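Local coordinates for conserved hypothetical protein (Streptococcus pneumoniae, PDB 4QDY) that is of unknown function but carries two YbbR-like domains in an elongated, strand-rich chain, at residues A[130-135]-A[184-189]. Sequence-based numbering, arbitrary orientation.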
loop_
_atom_site.group_PDB
_atom_site.type_symbol
_atom_site.label_atom_id
_atom_site.label_comp_id
_atom_site.label_asym_id
_atom_site.label_seq_id
_atom_site.Cartn_x
_atom_site.Cartn_y
_atom_site.Cartn_z
ATOM N N VAL A 130 12.267 21.692 -13.946
ATOM C CA VAL A 130 11.966 20.270 -13.775
ATOM C C VAL A 130 12.566 19.560 -15.009
ATOM O O VAL A 130 12.286 19.956 -16.143
ATOM C CB VAL A 130 10.450 19.975 -13.536
ATOM C CG1 VAL A 130 9.546 20.624 -14.589
ATOM C CG2 VAL A 130 10.172 18.483 -13.413
ATOM N N SER A 131 13.448 18.568 -14.776
ATOM C CA SER A 131 14.168 17.842 -15.828
ATOM C C SER A 131 13.235 17.045 -16.749
ATOM O O SER A 131 13.476 17.011 -17.956
ATOM C CB SER A 131 15.187 16.890 -15.218
ATOM O OG SER A 131 16.199 17.630 -14.556
ATOM N N ASP A 132 12.188 16.415 -16.196
ATOM C CA ASP A 132 11.250 15.628 -16.992
ATOM C C ASP A 132 10.066 16.495 -17.420
ATOM O O ASP A 132 9.466 17.191 -16.599
ATOM C CB ASP A 132 10.779 14.392 -16.216
ATOM C CG ASP A 132 11.904 13.402 -15.993
ATOM O OD1 ASP A 132 12.722 13.629 -15.075
ATOM O OD2 ASP A 132 12.000 12.431 -16.771
ATOM N N LYS A 133 9.770 16.473 -18.734
ATOM C CA LYS A 133 8.698 17.241 -19.369
ATOM C C LYS A 133 7.487 16.352 -19.703
ATOM O O LYS A 133 6.398 16.877 -19.944
ATOM C CB LYS A 133 9.216 17.932 -20.646
ATOM C CG LYS A 133 9.806 19.339 -20.439
ATOM C CD LYS A 133 11.081 19.436 -19.587
ATOM C CE LYS A 133 11.506 20.878 -19.433
ATOM N NZ LYS A 133 12.750 21.016 -18.634
ATOM N N GLU A 134 7.671 15.021 -19.682
ATOM C CA GLU A 134 6.621 14.036 -19.949
ATOM C C GLU A 134 6.760 12.856 -18.984
ATOM O O GLU A 134 7.873 12.362 -18.782
ATOM C CB GLU A 134 6.696 13.562 -21.412
ATOM C CG GLU A 134 5.558 12.648 -21.842
ATOM C CD GLU A 134 5.754 11.978 -23.188
ATOM O OE1 GLU A 134 6.825 11.362 -23.399
ATOM O OE2 GLU A 134 4.795 11.978 -23.992
ATOM N N VAL A 135 5.641 12.411 -18.382
ATOM C CA VAL A 135 5.638 11.274 -17.454
ATOM C C VAL A 135 4.477 10.328 -17.803
ATOM O O VAL A 135 3.460 10.759 -18.349
ATOM C CB VAL A 135 5.586 11.666 -15.944
ATOM C CG1 VAL A 135 6.856 12.384 -15.505
ATOM C CG2 VAL A 135 4.339 12.477 -15.590
ATOM N N ILE A 184 3.790 6.313 -11.116
ATOM C CA ILE A 184 4.324 7.261 -12.095
ATOM C C ILE A 184 5.710 6.797 -12.555
ATOM O O ILE A 184 6.510 6.336 -11.740
ATOM C CB ILE A 184 4.366 8.694 -11.494
ATOM C CG1 ILE A 184 2.985 9.061 -10.893
ATOM C CG2 ILE A 184 4.829 9.737 -12.540
ATOM C CD1 ILE A 184 2.910 10.315 -10.154
ATOM N N THR A 185 5.975 6.912 -13.869
ATOM C CA THR A 185 7.249 6.546 -14.484
ATOM C C THR A 185 7.729 7.745 -15.341
ATOM O O THR A 185 7.042 8.115 -16.299
ATOM C CB THR A 185 7.121 5.241 -15.281
ATOM O OG1 THR A 185 6.552 4.239 -14.437
ATOM C CG2 THR A 185 8.457 4.753 -15.823
ATOM N N PRO A 186 8.875 8.387 -15.007
ATOM C CA PRO A 186 9.789 8.093 -13.883
ATOM C C PRO A 186 9.128 8.381 -12.533
ATOM O O PRO A 186 8.197 9.187 -12.466
ATOM C CB PRO A 186 10.975 9.034 -14.146
ATOM C CG PRO A 186 10.388 10.176 -14.917
ATOM C CD PRO A 186 9.352 9.539 -15.799
ATOM N N PHE A 187 9.578 7.691 -11.470
ATOM C CA PHE A 187 9.027 7.846 -10.119
ATOM C C PHE A 187 9.471 9.182 -9.493
ATOM O O PHE A 187 8.798 9.676 -8.584
ATOM C CB PHE A 187 9.426 6.669 -9.211
ATOM C CG PHE A 187 10.890 6.296 -9.197
ATOM C CD1 PHE A 187 11.779 6.928 -8.336
ATOM C CD2 PHE A 187 11.371 5.275 -10.007
ATOM C CE1 PHE A 187 13.131 6.579 -8.323
ATOM C CE2 PHE A 187 12.720 4.915 -9.983
ATOM C CZ PHE A 187 13.592 5.569 -9.140
ATOM N N ASP A 188 10.583 9.765 -9.983
ATOM C CA ASP A 188 11.101 11.047 -9.510
ATOM C C ASP A 188 11.730 11.831 -10.681
ATOM O O ASP A 188 11.815 11.319 -11.801
ATOM C CB ASP A 188 12.118 10.853 -8.361
ATOM C CG ASP A 188 13.385 10.066 -8.657
ATOM O OD1 ASP A 188 13.517 9.542 -9.788
ATOM O OD2 ASP A 188 14.232 9.947 -7.748
ATOM N N THR A 189 12.150 13.079 -10.414
ATOM C CA THR A 189 12.751 13.980 -11.401
ATOM C C THR A 189 13.772 14.896 -10.712
ATOM O O THR A 189 13.713 15.073 -9.496
ATOM C CB THR A 189 11.641 14.790 -12.111
ATOM O OG1 THR A 189 12.213 15.572 -13.159
ATOM C CG2 THR A 189 10.835 15.674 -11.154
#
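D132 and T189 join the connection between strands 124-130 and 135-138 of the second YbbR-like domain to the broken strand 183-196, which pairs antiparallel with both. That strand is interrupted at P186-F187, with a cis peptide bond between T185 and P186, and D132 and V135 of the connection both touch P186.

Polar evidence centres on T189. Its hydroxyl lies anti to the backbone N (chi1 -174°), which directs OG1 at the loop, and T189 OG1 donates to D132 OD1 at 2.8 Å. The carboxylate accepts through the anti lone pair of OD1, the one facing away from OD2; the two side chains run past each other in opposite directions. T189 OG1 lies 3.2 Å from D132 N. Beside this bond, S131 is tied to I190 by OG and by backbone hydrogen bonding, continuing the attachment one residue along the strand.

Apolar contacts occur at both ends. At one, the CB of V135 is directed at the strand and meets I184 CG2 at 4.0 Å; the V135 side chain crosses P186 at roughly a right angle, its CG1 lying 3.8 Å from P186 CD. I110, I150 and L170 also touch buried V135, so its side chain is part of the domain's interior. At the other, V130 and T189 cross at a similar angle, their CG2 methyls 3.7 Å apart; T189 is likewise buried, against V168, L170 and A152.

The carboxylate of D132 has one oxygen on each side: while OD1 takes the threonine hydroxyl, OD2 lies on the proline side, where D132 and P186 meet tip to tip, OD2 3.3 Å from P186 CG.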